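Local coordinates for diguanylate cyclase/phosphodiesterase-domain containing protein (Thermotoga maritima MSB8, PDB 6KHU) that is a putative diguanylate cyclase of the GGDEF type, related to the enzymes that make the bacterial messenger cyclic di-GMP, at residues 12-15 / 16-20; 21-25 / 26-30; 67-70 / 71-75; 79-82 / 83-87; 118-121 / 122-126. All coordinates share one frame; numbering follows the deposited sequence.

Interaction 1 of 5, residues 12-15 / 16-20; sequences FLRL and LSYQH
R14 O is gripped by two donors from the next turn of the helix: S17 OG at 2.8 Å and Y18 N at 3.0 Å. The serine hydroxyl folds back because its chi1 of 71° sets OG between the backbone N and the carbonyl carbon. S17 OG thus adds a second bond to R14 O, the carbonyl three residues back, beside the i+4 bond from Y18 N. The other rungs of the helix are regular, with L16 N on F12 O, S17 N on L13 O and Q19 N on L15 O.

The outer surface carries R14 and Y18, whose side chains run alongside each other and point the same way. The aliphatic part of the arginine does the touching, with CD 3.6 Å from Y18 OH, while the guanidinium plane is turned 66° from the ring. R14 O also lies over one face of the phenol, 3.4 Å above its plane and displaced toward the rim.

On the inner side, L16 CD2 touches F12 CE2 (4.2 Å) and, at the border, L13 CD2 (4.3 Å). F12 and L16 go on into the core: F12 rests on A75 and F77 of strand 73-79, and L16 reaches Y30 and I32 of strand 30-37 as well as L119 and I123 of helix 119-130. L15 leans on Y7 of strand 7-8.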
loop_
_atom_site.group_PDB
_atom_site.type_symbol
_atom_site.label_atom_id
_atom_site.label_comp_id
_atom_site.label_asym_id
_atom_site.label_seq_id
_atom_site.Cartn_x
_atom_site.Cartn_y
_atom_site.Cartn_z
ATOM N N PHE A 12 -7.458 -1.867 8.656
ATOM C CA PHE A 12 -6.394 -2.268 7.742
ATOM C C PHE A 12 -5.250 -2.958 8.479
ATOM O O PHE A 12 -4.761 -4.016 8.053
ATOM C CB PHE A 12 -5.865 -1.043 6.990
ATOM C CG PHE A 12 -4.641 -1.334 6.168
ATOM C CD1 PHE A 12 -4.761 -1.895 4.913
ATOM C CD2 PHE A 12 -3.368 -1.086 6.671
ATOM C CE1 PHE A 12 -3.633 -2.198 4.160
ATOM C CE2 PHE A 12 -2.239 -1.383 5.927
ATOM C CZ PHE A 12 -2.373 -1.944 4.667
ATOM N N LEU A 13 -4.785 -2.350 9.569
ATOM C CA LEU A 13 -3.621 -2.881 10.260
ATOM C C LEU A 13 -3.924 -4.228 10.899
ATOM O O LEU A 13 -3.041 -5.090 10.964
ATOM C CB LEU A 13 -3.132 -1.878 11.310
ATOM C CG LEU A 13 -2.387 -0.644 10.775
ATOM C CD1 LEU A 13 -2.226 0.404 11.878
ATOM C CD2 LEU A 13 -1.027 -1.021 10.210
ATOM N N ARG A 14 -5.160 -4.426 11.372
ATOM C CA ARG A 14 -5.559 -5.742 11.859
ATOM C C ARG A 14 -5.462 -6.789 10.757
ATOM O O ARG A 14 -4.902 -7.869 10.966
ATOM C CB ARG A 14 -6.980 -5.693 12.424
ATOM C CG ARG A 14 -7.348 -6.951 13.203
ATOM C CD ARG A 14 -8.701 -6.818 13.907
ATOM N NE ARG A 14 -9.813 -6.983 12.973
ATOM C CZ ARG A 14 -10.620 -5.996 12.601
ATOM N NH1 ARG A 14 -10.434 -4.772 13.098
ATOM N NH2 ARG A 14 -11.611 -6.235 11.745
ATOM N N LEU A 15 -6.000 -6.482 9.568
ATOM C CA LEU A 15 -5.906 -7.413 8.448
ATOM C C LEU A 15 -4.455 -7.672 8.063
ATOM O O LEU A 15 -4.095 -8.798 7.684
ATOM C CB LEU A 15 -6.689 -6.878 7.242
ATOM C CG LEU A 15 -8.213 -6.732 7.459
ATOM C CD1 LEU A 15 -8.892 -6.074 6.262
ATOM C CD2 LEU A 15 -8.879 -8.088 7.763
ATOM N N LEU A 16 -3.615 -6.634 8.133
ATOM C CA LEU A 16 -2.197 -6.792 7.832
ATOM C C LEU A 16 -1.513 -7.708 8.844
ATOM O O LEU A 16 -0.682 -8.539 8.465
ATOM C CB LEU A 16 -1.505 -5.429 7.788
ATOM C CG LEU A 16 0.020 -5.429 7.613
ATOM C CD1 LEU A 16 0.456 -6.154 6.336
ATOM C CD2 LEU A 16 0.534 -3.998 7.607
ATOM N N SER A 17 -1.835 -7.564 10.134
ATOM C CA SER A 17 -1.207 -8.436 11.127
ATOM C C SER A 17 -1.653 -9.884 10.964
ATOM O O SER A 17 -0.864 -10.804 11.206
ATOM C CB SER A 17 -1.501 -7.933 12.537
ATOM O OG SER A 17 -2.862 -8.159 12.845
ATOM N N TYR A 18 -2.901 -10.113 10.543
ATOM C CA TYR A 18 -3.330 -11.474 10.232
ATOM C C TYR A 18 -2.542 -12.036 9.059
ATOM O O TYR A 18 -2.072 -13.179 9.095
ATOM C CB TYR A 18 -4.826 -11.509 9.911
ATOM C CG TYR A 18 -5.728 -11.201 11.079
ATOM C CD1 TYR A 18 -5.264 -11.295 12.383
ATOM C CD2 TYR A 18 -7.049 -10.808 10.874
ATOM C CE1 TYR A 18 -6.084 -11.002 13.454
ATOM C CE2 TYR A 18 -7.887 -10.520 11.944
ATOM C CZ TYR A 18 -7.394 -10.624 13.234
ATOM O OH TYR A 18 -8.205 -10.348 14.308
ATOM N N GLN A 19 -2.420 -11.255 7.984
ATOM C CA GLN A 19 -1.671 -11.716 6.823
ATOM C C GLN A 19 -0.213 -11.967 7.175
ATOM O O GLN A 19 0.398 -12.923 6.669
ATOM C CB GLN A 19 -1.792 -10.701 5.684
ATOM C CG GLN A 19 -0.869 -10.958 4.515
ATOM C CD GLN A 19 -1.024 -12.343 3.903
ATOM O OE1 GLN A 19 -2.088 -12.964 3.973
ATOM N NE2 GLN A 19 0.039 -12.822 3.265
ATOM N N HIS A 20 0.368 -11.115 8.035
ATOM C CA HIS A 20 1.762 -11.307 8.426
ATOM C C HIS A 20 1.946 -12.655 9.108
ATOM O O HIS A 20 2.923 -13.371 8.842
ATOM C CB HIS A 20 2.219 -10.158 9.341
ATOM C CG HIS A 20 3.656 -10.235 9.752
ATOM N ND1 HIS A 20 4.696 -9.974 8.882
ATOM C CD2 HIS A 20 4.232 -10.523 10.949
ATOM C CE1 HIS A 20 5.849 -10.106 9.522
ATOM N NE2 HIS A 20 5.597 -10.443 10.777
#

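Interaction 2 of 5, residues 21-25 / 26-30; sequences QRAFE and ENTPY
A23 and T28 close the carboxy end of helix 9-26 in a Schellman motif, in which N27 turns into the left-handed region (phi 55°) and the chain makes two bonds back into the last turn. The wider-spanning bond, T28 N to A23 O (3.1 Å), has its donor on a lone pair of the carbonyl; the companion bond, N27 N to F24 O, is weak at 3.4 Å. One step earlier, E26 N still gives the helical bond to R22 O.

Side chains then fill the angle between the helix and the departing strand. The methyl group of A23 is the hub: its CB lies 3.2 Å from T28 O and 3.6 Å from Y30 CD1. Y30 gets there through a chi1 of 72°, which places its ring between backbone N and carbonyl carbon and so back toward the helix. T28 OG1 comes alongside the same turn, 3.6 Å from A23 CA. The phenol hydroxyl of Y30 has its partner in H20 ND1 of helix 9-26.

At the outer surface E25, extended beyond CG, accepts at OE2 from Q21 NE2 one turn earlier, the donor lying above the carboxylate plane. E26 instead bends at chi2, bringing OE2 to 4.3 Å from E25 OE1. Two like charges thus sit at the negative end of the helix dipole, which would be expected to raise their proton affinity somewhat; the solvent around this exposed end probably screens much of the effect.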
loop_
_atom_site.group_PDB
_atom_site.type_symbol
_atom_site.label_atom_id
_atom_site.label_comp_id
_atom_site.label_asym_id
_atom_site.label_seq_id
_atom_site.Cartn_x
_atom_site.Cartn_y
_atom_site.Cartn_z
ATOM N N GLN A 21 0.987 -13.041 9.957
ATOM C CA GLN A 21 1.063 -14.339 10.620
ATOM C C GLN A 21 0.911 -15.478 9.624
ATOM O O GLN A 21 1.661 -16.459 9.670
ATOM C CB GLN A 21 -0.006 -14.444 11.703
ATOM C CG GLN A 21 -0.065 -15.818 12.321
ATOM C CD GLN A 21 -0.779 -15.819 13.653
ATOM O OE1 GLN A 21 -0.663 -14.873 14.436
ATOM N NE2 GLN A 21 -1.512 -16.892 13.928
ATOM N N ARG A 22 -0.062 -15.364 8.717
ATOM C CA ARG A 22 -0.277 -16.397 7.705
ATOM C C ARG A 22 0.935 -16.547 6.792
ATOM O O ARG A 22 1.276 -17.663 6.382
ATOM C CB ARG A 22 -1.527 -16.071 6.877
ATOM C CG ARG A 22 -2.865 -16.369 7.555
ATOM C CD ARG A 22 -4.007 -16.287 6.529
ATOM N NE ARG A 22 -4.020 -14.963 5.919
ATOM C CZ ARG A 22 -4.797 -13.960 6.317
ATOM N NH1 ARG A 22 -5.689 -14.134 7.286
ATOM N NH2 ARG A 22 -4.708 -12.789 5.715
ATOM N N ALA A 23 1.574 -15.429 6.433
ATOM C CA ALA A 23 2.768 -15.473 5.593
ATOM C C ALA A 23 3.895 -16.229 6.290
ATOM O O ALA A 23 4.564 -17.077 5.686
ATOM C CB ALA A 23 3.208 -14.046 5.250
ATOM N N PHE A 24 4.116 -15.927 7.570
ATOM C CA PHE A 24 5.074 -16.679 8.373
ATOM C C PHE A 24 4.755 -18.168 8.342
ATOM O O PHE A 24 5.608 -18.996 8.002
ATOM C CB PHE A 24 5.057 -16.147 9.810
ATOM C CG PHE A 24 6.063 -16.797 10.723
ATOM C CD1 PHE A 24 7.402 -16.448 10.665
ATOM C CD2 PHE A 24 5.662 -17.739 11.659
ATOM C CE1 PHE A 24 8.330 -17.031 11.530
ATOM C CE2 PHE A 24 6.585 -18.325 12.518
ATOM C CZ PHE A 24 7.919 -17.964 12.447
ATOM N N GLU A 25 3.502 -18.516 8.643
ATOM C CA GLU A 25 3.111 -19.915 8.758
ATOM C C GLU A 25 3.234 -20.658 7.436
ATOM O O GLU A 25 3.614 -21.834 7.414
ATOM C CB GLU A 25 1.682 -20.003 9.278
ATOM C CG GLU A 25 1.538 -19.624 10.745
ATOM C CD GLU A 25 0.106 -19.321 11.116
ATOM O OE1 GLU A 25 -0.720 -19.135 10.192
ATOM O OE2 GLU A 25 -0.190 -19.247 12.325
ATOM N N GLU A 26 2.904 -20.008 6.325
ATOM C CA GLU A 26 2.847 -20.701 5.047
ATOM C C GLU A 26 4.095 -20.496 4.200
ATOM O O GLU A 26 4.116 -20.955 3.054
ATOM C CB GLU A 26 1.610 -20.268 4.240
ATOM C CG GLU A 26 0.250 -20.383 4.955
ATOM C CD GLU A 26 0.019 -21.740 5.630
ATOM O OE1 GLU A 26 0.375 -22.784 5.046
ATOM O OE2 GLU A 26 -0.512 -21.761 6.755
ATOM N N ASN A 27 5.118 -19.814 4.721
ATOM C CA ASN A 27 6.352 -19.524 3.983
ATOM C C ASN A 27 6.066 -18.821 2.657
ATOM O O ASN A 27 6.608 -19.165 1.605
ATOM C CB ASN A 27 7.167 -20.800 3.750
ATOM C CG ASN A 27 7.732 -21.375 5.040
ATOM O OD1 ASN A 27 7.061 -21.402 6.065
ATOM N ND2 ASN A 27 8.968 -21.849 4.985
ATOM N N THR A 28 5.201 -17.814 2.714
ATOM C CA THR A 28 4.836 -17.101 1.509
ATOM C C THR A 28 5.133 -15.615 1.668
ATOM O O THR A 28 4.878 -15.043 2.732
ATOM C CB THR A 28 3.350 -17.288 1.186
ATOM O OG1 THR A 28 2.571 -16.707 2.241
ATOM C CG2 THR A 28 3.005 -18.762 1.059
ATOM N N PRO A 29 5.674 -14.969 0.647
ATOM C CA PRO A 29 6.006 -13.549 0.773
ATOM C C PRO A 29 4.783 -12.678 0.532
ATOM O O PRO A 29 3.769 -13.117 -0.020
ATOM C CB PRO A 29 7.061 -13.343 -0.319
ATOM C CG PRO A 29 6.630 -14.317 -1.401
ATOM C CD PRO A 29 5.938 -15.483 -0.710
ATOM N N TYR A 30 4.890 -11.429 0.991
ATOM C CA TYR A 30 3.932 -10.386 0.644
ATOM C C TYR A 30 4.653 -9.046 0.707
ATOM O O TYR A 30 5.742 -8.937 1.271
ATOM C CB TYR A 30 2.702 -10.391 1.571
ATOM C CG TYR A 30 2.996 -9.894 2.971
ATOM C CD1 TYR A 30 3.565 -10.743 3.921
ATOM C CD2 TYR A 30 2.720 -8.580 3.342
ATOM C CE1 TYR A 30 3.851 -10.301 5.200
ATOM C CE2 TYR A 30 3.014 -8.117 4.635
ATOM C CZ TYR A 30 3.566 -8.991 5.556
ATOM O OH TYR A 30 3.858 -8.563 6.825
#

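Interaction 3 of 5, residues 67-70 / 71-75; sequences GRYS and DDTFA
G67 and A75 form a hydrogen-bonded pair in the antiparallel beta hairpin of strands 65-68 and 73-79, where GGDEF domains carry their signature; by its place in the sequence S70-D71-D72-T73-F74 probably corresponds to that motif. The pair is closed by G67 N to A75 O at 2.8 Å and A75 N to G67 O at 2.9 Å. R68 and F74 form the non-hydrogen-bonded pair beside it, and F74 CA adds a CA-H...O contact to G67 O.

Nearer the turn the ladder is less regular. T73 O accepts from S70 N at 3.2 Å and, weakly, from Y69 N, two successive donors against one carbonyl as in a classic beta bulge. S70 OG, at chi1 83°, accepts from D72 N at 3.2 Å, an ST turn that holds the chain through D71.

Two side chains lie across the hairpin. Y69 packs its CB 4.3 Å from A75 CB, and its hydroxyl continues to E127. R68 is stretched out so that one guanidinium face covers D71 CA, with NH2 3.5 Å away; the D71 carboxylate does not meet this guanidinium, and its OD2 has a long, weak ion pair with R44.

The turn therefore relies on S70, whose N, OG and, more weakly, O all take part in its bonds, and a water joins S70 OG to D72 OD1, 2.7 Å from each.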
loop_
_atom_site.group_PDB
_atom_site.type_symbol
_atom_site.label_atom_id
_atom_site.label_comp_id
_atom_site.label_asym_id
_atom_site.label_seq_id
_atom_site.Cartn_x
_atom_site.Cartn_y
_atom_site.Cartn_z
ATOM N N GLY A 67 -5.801 0.497 2.579
ATOM C CA GLY A 67 -6.207 1.183 3.783
ATOM C C GLY A 67 -5.933 2.670 3.715
ATOM O O GLY A 67 -4.958 3.123 3.107
ATOM N N ARG A 68 -6.818 3.432 4.356
ATOM C CA ARG A 68 -6.601 4.857 4.608
ATOM C C ARG A 68 -5.706 4.958 5.836
ATOM O O ARG A 68 -6.176 4.904 6.973
ATOM C CB ARG A 68 -7.928 5.588 4.810
ATOM C CG ARG A 68 -7.816 7.117 5.011
ATOM C CD ARG A 68 -9.084 7.671 5.671
ATOM N NE ARG A 68 -9.160 9.140 5.698
ATOM C CZ ARG A 68 -8.832 9.895 6.749
ATOM N NH1 ARG A 68 -8.384 9.333 7.869
ATOM N NH2 ARG A 68 -8.938 11.220 6.674
ATOM N N TYR A 69 -4.397 5.086 5.608
ATOM C CA TYR A 69 -3.450 5.029 6.715
ATOM C C TYR A 69 -3.439 6.326 7.522
ATOM O O TYR A 69 -3.288 6.292 8.744
ATOM C CB TYR A 69 -2.049 4.709 6.187
ATOM C CG TYR A 69 -1.086 4.397 7.292
ATOM C CD1 TYR A 69 -1.142 3.188 7.961
ATOM C CD2 TYR A 69 -0.145 5.335 7.704
ATOM C CE1 TYR A 69 -0.275 2.910 9.005
ATOM C CE2 TYR A 69 0.731 5.061 8.730
ATOM C CZ TYR A 69 0.658 3.843 9.375
ATOM O OH TYR A 69 1.518 3.567 10.406
ATOM N N SER A 70 -3.603 7.464 6.853
ATOM C CA SER A 70 -3.696 8.771 7.486
ATOM C C SER A 70 -4.532 9.665 6.576
ATOM O O SER A 70 -5.016 9.229 5.526
ATOM C CB SER A 70 -2.310 9.365 7.727
ATOM O OG SER A 70 -1.842 9.992 6.548
ATOM N N ASP A 71 -4.686 10.935 6.962
ATOM C CA ASP A 71 -5.504 11.809 6.126
ATOM C C ASP A 71 -4.877 12.076 4.759
ATOM O O ASP A 71 -5.581 12.553 3.868
ATOM C CB ASP A 71 -5.822 13.131 6.849
ATOM C CG ASP A 71 -4.585 13.960 7.153
ATOM O OD1 ASP A 71 -3.458 13.462 6.951
ATOM O OD2 ASP A 71 -4.739 15.116 7.605
ATOM N N ASP A 72 -3.599 11.738 4.543
ATOM C CA ASP A 72 -3.015 11.880 3.215
ATOM C C ASP A 72 -2.219 10.657 2.745
ATOM O O ASP A 72 -1.568 10.726 1.694
ATOM C CB ASP A 72 -2.130 13.138 3.157
ATOM C CG ASP A 72 -0.949 13.094 4.124
ATOM O OD1 ASP A 72 -0.676 12.034 4.737
ATOM O OD2 ASP A 72 -0.278 14.145 4.262
ATOM N N THR A 73 -2.237 9.547 3.483
ATOM C CA THR A 73 -1.430 8.390 3.126
ATOM C C THR A 73 -2.332 7.179 2.948
ATOM O O THR A 73 -3.237 6.948 3.750
ATOM C CB THR A 73 -0.355 8.098 4.194
ATOM O OG1 THR A 73 0.511 9.233 4.335
ATOM C CG2 THR A 73 0.485 6.889 3.801
ATOM N N PHE A 74 -2.099 6.422 1.880
ATOM C CA PHE A 74 -2.706 5.112 1.718
ATOM C C PHE A 74 -1.672 4.027 1.980
ATOM O O PHE A 74 -0.469 4.226 1.773
ATOM C CB PHE A 74 -3.262 4.908 0.310
ATOM C CG PHE A 74 -4.532 5.647 0.038
ATOM C CD1 PHE A 74 -5.751 5.125 0.442
ATOM C CD2 PHE A 74 -4.512 6.851 -0.658
ATOM C CE1 PHE A 74 -6.941 5.804 0.165
ATOM C CE2 PHE A 74 -5.695 7.538 -0.940
ATOM C CZ PHE A 74 -6.909 7.012 -0.524
ATOM N N ALA A 75 -2.158 2.867 2.405
ATOM C CA ALA A 75 -1.338 1.672 2.464
ATOM C C ALA A 75 -2.009 0.559 1.671
ATOM O O ALA A 75 -3.224 0.567 1.441
ATOM C CB ALA A 75 -1.079 1.239 3.913
HETATM O O HOH W 1 0.239 11.657 7.219
#

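Interaction 4 of 5, residues 79-82 / 83-87; sequences IGVG and KETAP
G82 O is the acceptor on which the chain turns from the loop after strand 73-79 into helix 86-100. A86 N reaches it at 2.9 Å, meeting it nearly along the C=O axis (174° at the oxygen), and T85 N adds a weak bond at 3.3 Å. K83 and E84 already have helix-like backbone angles, so the chain wraps round one carbonyl before the regular helix begins. G80, with positive phi (80°), bends the chain just upstream.

The side chain that fills this turn is V81. With CG1 anti to the backbone N (chi1 171°), that methyl points into the turn to lie 3.5 Å from T85 OG1, 3.6 Å from A86 N and 4.1 Å from A86 CB. The V81 and T85 side chains cross at an angle, only this one branch of the valine making the approach. A86 CB is also drawn close to G82 O, at 3.3 Å, while Y109 and S111 of strand 105-112 contact the alanine. K83 bends away to a salt bridge with D115.

The contact joins a shared main-chain acceptor to a small apolar contact: the amides of T85 (weakly) and A86, the last loop residue and the first helical one, share G82 O, and V81 CG1 packs against the amide of A86.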
loop_
_atom_site.group_PDB
_atom_site.type_symbol
_atom_site.label_atom_id
_atom_site.label_comp_id
_atom_site.label_asym_id
_atom_site.label_seq_id
_atom_site.Cartn_x
_atom_site.Cartn_y
_atom_site.Cartn_z
ATOM N N ILE A 79 -0.494 -10.089 -1.342
ATOM C CA ILE A 79 0.097 -11.348 -0.916
ATOM C C ILE A 79 0.749 -12.031 -2.112
ATOM O O ILE A 79 0.340 -11.856 -3.270
ATOM C CB ILE A 79 -0.953 -12.250 -0.240
ATOM C CG1 ILE A 79 -1.888 -12.833 -1.288
ATOM C CG2 ILE A 79 -1.743 -11.469 0.841
ATOM C CD1 ILE A 79 -1.560 -14.268 -1.648
ATOM N N GLY A 80 1.777 -12.828 -1.824
ATOM C CA GLY A 80 2.472 -13.555 -2.862
ATOM C C GLY A 80 3.482 -12.732 -3.632
ATOM O O GLY A 80 4.100 -13.259 -4.562
ATOM N N VAL A 81 3.672 -11.466 -3.280
ATOM C CA VAL A 81 4.591 -10.579 -3.986
ATOM C C VAL A 81 5.844 -10.429 -3.140
ATOM O O VAL A 81 5.785 -9.906 -2.026
ATOM C CB VAL A 81 3.939 -9.216 -4.261
ATOM C CG1 VAL A 81 4.966 -8.202 -4.791
ATOM C CG2 VAL A 81 2.761 -9.377 -5.226
ATOM N N GLY A 82 6.981 -10.890 -3.662
ATOM C CA GLY A 82 8.259 -10.722 -3.011
ATOM C C GLY A 82 9.125 -9.677 -3.697
ATOM O O GLY A 82 8.662 -8.878 -4.514
ATOM N N LYS A 83 10.420 -9.714 -3.349
ATOM C CA LYS A 83 11.370 -8.724 -3.860
ATOM C C LYS A 83 11.429 -8.718 -5.380
ATOM O O LYS A 83 11.650 -7.663 -5.984
ATOM C CB LYS A 83 12.772 -8.996 -3.306
ATOM C CG LYS A 83 13.004 -8.443 -1.925
ATOM C CD LYS A 83 12.918 -6.925 -1.916
ATOM C CE LYS A 83 14.294 -6.288 -2.080
ATOM N NZ LYS A 83 14.239 -4.857 -1.670
ATOM N N GLU A 84 11.255 -9.883 -6.008
ATOM C CA GLU A 84 11.373 -9.981 -7.460
ATOM C C GLU A 84 10.320 -9.130 -8.168
ATOM O O GLU A 84 10.640 -8.379 -9.096
ATOM C CB GLU A 84 11.263 -11.444 -7.891
ATOM C CG GLU A 84 11.573 -11.704 -9.361
ATOM C CD GLU A 84 13.060 -11.866 -9.641
ATOM O OE1 GLU A 84 13.876 -11.654 -8.715
ATOM O OE2 GLU A 84 13.416 -12.210 -10.789
ATOM N N THR A 85 9.055 -9.228 -7.750
ATOM C CA THR A 85 7.980 -8.581 -8.496
ATOM C C THR A 85 7.483 -7.284 -7.867
ATOM O O THR A 85 6.762 -6.534 -8.533
ATOM C CB THR A 85 6.806 -9.545 -8.668
ATOM O OG1 THR A 85 6.418 -10.060 -7.385
ATOM C CG2 THR A 85 7.216 -10.703 -9.590
ATOM N N ALA A 86 7.845 -7.002 -6.620
ATOM C CA ALA A 86 7.471 -5.737 -5.998
ATOM C C ALA A 86 7.829 -4.509 -6.827
ATOM O O ALA A 86 7.001 -3.583 -6.875
ATOM C CB ALA A 86 8.099 -5.625 -4.601
ATOM N N PRO A 87 9.008 -4.405 -7.463
ATOM C CA PRO A 87 9.291 -3.191 -8.256
ATOM C C PRO A 87 8.352 -3.004 -9.429
ATOM O O PRO A 87 8.058 -1.858 -9.791
ATOM C CB PRO A 87 10.735 -3.403 -8.738
ATOM C CG PRO A 87 11.321 -4.396 -7.776
ATOM C CD PRO A 87 10.182 -5.297 -7.409
#

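Interaction 5 of 5, residues 118-121 / 122-126; sequences DLEK and AILDL. With ZN (zinc ion), chain B.
D118 is the N-cap of helix 119-130, and its carboxylate serves the helix and a zinc ion at once. OD1 accepts from K121 N at 2.9 Å, the donor lying well above the carboxylate plane, and OD2 binds the zinc at 1.9 Å; a water is a second ligand, at 2.3 Å from the zinc. With CG anti to the backbone N (chi1 179°), the acid is placed to do both. The first helical rung follows, A122 N to D118 O at 3.1 Å.

L119 and I123 lie side by side on the buried face, CD1 of the leucine 4.2 Å from CG1 of the isoleucine. Both reach L16 of helix 9-26, and L119 also packs on Y30 and I32 of strand 30-37.

On the outer face K121 and D125 make an i to i+4 salt bridge; K110 NZ of strand 105-112 is a long, weak second partner of D125 OD2. The two side chains cross obliquely, and the lysine, bent at chi2 and chi4, delivers NZ to the syn lone pair of D125 OD2 at 2.8 Å, with a weaker bond to OD1 at 2.9 Å.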
loop_
_atom_site.group_PDB
_atom_site.type_symbol
_atom_site.label_atom_id
_atom_site.label_comp_id
_atom_site.label_asym_id
_atom_site.label_seq_id
_atom_site.Cartn_x
_atom_site.Cartn_y
_atom_site.Cartn_z
ATOM N N ASP A 118 10.054 -8.140 11.080
ATOM C CA ASP A 118 9.430 -7.433 12.191
ATOM C C ASP A 118 8.451 -6.413 11.601
ATOM O O ASP A 118 8.873 -5.402 11.025
ATOM C CB ASP A 118 10.520 -6.778 13.043
ATOM C CG ASP A 118 9.977 -5.975 14.228
ATOM O OD1 ASP A 118 8.956 -5.289 14.087
ATOM O OD2 ASP A 118 10.626 -5.986 15.303
ATOM N N LEU A 119 7.145 -6.663 11.773
ATOM C CA LEU A 119 6.138 -5.853 11.091
ATOM C C LEU A 119 6.098 -4.422 11.624
ATOM O O LEU A 119 5.967 -3.472 10.841
ATOM C CB LEU A 119 4.757 -6.503 11.196
ATOM C CG LEU A 119 3.609 -5.728 10.516
ATOM C CD1 LEU A 119 3.832 -5.516 9.014
ATOM C CD2 LEU A 119 2.268 -6.414 10.779
ATOM N N GLU A 120 6.196 -4.234 12.939
ATOM C CA GLU A 120 6.181 -2.861 13.423
ATOM C C GLU A 120 7.376 -2.080 12.887
ATOM O O GLU A 120 7.247 -0.889 12.594
ATOM C CB GLU A 120 6.143 -2.807 14.950
ATOM C CG GLU A 120 6.104 -1.362 15.457
ATOM C CD GLU A 120 4.959 -0.549 14.804
ATOM O OE1 GLU A 120 3.776 -0.968 14.915
ATOM O OE2 GLU A 120 5.238 0.489 14.138
ATOM N N LYS A 121 8.524 -2.738 12.687
ATOM C CA LYS A 121 9.682 -2.037 12.129
ATOM C C LYS A 121 9.437 -1.639 10.675
ATOM O O LYS A 121 9.727 -0.502 10.280
ATOM C CB LYS A 121 10.948 -2.898 12.239
ATOM C CG LYS A 121 12.203 -2.217 11.668
ATOM C CD LYS A 121 12.532 -0.949 12.455
ATOM C CE LYS A 121 14.002 -0.565 12.312
ATOM N NZ LYS A 121 14.303 -0.068 10.955
ATOM N N ALA A 122 8.929 -2.571 9.854
ATOM C CA ALA A 122 8.550 -2.228 8.484
ATOM C C ALA A 122 7.609 -1.028 8.450
ATOM O O ALA A 122 7.778 -0.122 7.627
ATOM C CB ALA A 122 7.894 -3.426 7.794
ATOM N N ILE A 123 6.619 -1.000 9.349
ATOM C CA ILE A 123 5.617 0.067 9.330
ATOM C C ILE A 123 6.256 1.411 9.672
ATOM O O ILE A 123 6.029 2.417 8.985
ATOM C CB ILE A 123 4.459 -0.276 10.286
ATOM C CG1 ILE A 123 3.622 -1.418 9.697
ATOM C CG2 ILE A 123 3.578 0.956 10.557
ATOM C CD1 ILE A 123 2.897 -1.016 8.433
ATOM N N LEU A 124 7.048 1.452 10.749
ATOM C CA LEU A 124 7.792 2.666 11.090
ATOM C C LEU A 124 8.669 3.124 9.937
ATOM O O LEU A 124 8.704 4.313 9.607
ATOM C CB LEU A 124 8.663 2.436 12.327
ATOM C CG LEU A 124 8.153 2.808 13.718
ATOM C CD1 LEU A 124 6.737 3.346 13.709
ATOM C CD2 LEU A 124 8.288 1.644 14.682
ATOM N N ASP A 125 9.387 2.191 9.315
ATOM C CA ASP A 125 10.265 2.545 8.206
ATOM C C ASP A 125 9.475 3.102 7.026
ATOM O O ASP A 125 9.927 4.034 6.353
ATOM C CB ASP A 125 11.063 1.323 7.763
ATOM C CG ASP A 125 12.195 0.977 8.719
ATOM O OD1 ASP A 125 12.477 1.786 9.625
ATOM O OD2 ASP A 125 12.803 -0.112 8.559
ATOM N N LEU A 126 8.306 2.526 6.739
ATOM C CA LEU A 126 7.519 3.004 5.604
ATOM C C LEU A 126 7.023 4.421 5.846
ATOM O O LEU A 126 7.080 5.262 4.941
ATOM C CB LEU A 126 6.347 2.058 5.335
ATOM C CG LEU A 126 6.718 0.804 4.551
ATOM C CD1 LEU A 126 5.731 -0.327 4.831
ATOM C CD2 LEU A 126 6.830 1.097 3.044
HETATM ZN ZN ZN B . 10.056 -4.743 16.689
HETATM O O HOH W 2 10.848 -2.709 16.069
#

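Overall arrangement
Interactions 1 to 5 follow one another along the chain without overlap. The first two share helix 9-26, their centres about 12 Å apart, and L16 packs on Y30 between them. Interaction 4 lies beside interaction 2, where P29 O meets G80 N, while interaction 3 stands at the far end of the sheet, about 24 Å from interaction 2 between centres. Interactions 1, 3 and 5 converge in the core: L16 packs on L119 and I123, F12 on A75, and Y69 on I123. Helices 9-26 and 119-130 thus cover the same face of the mixed sheet, with the turn of the interaction 3 hairpin, the probable signature site, at the end of the sheet away from interaction 2.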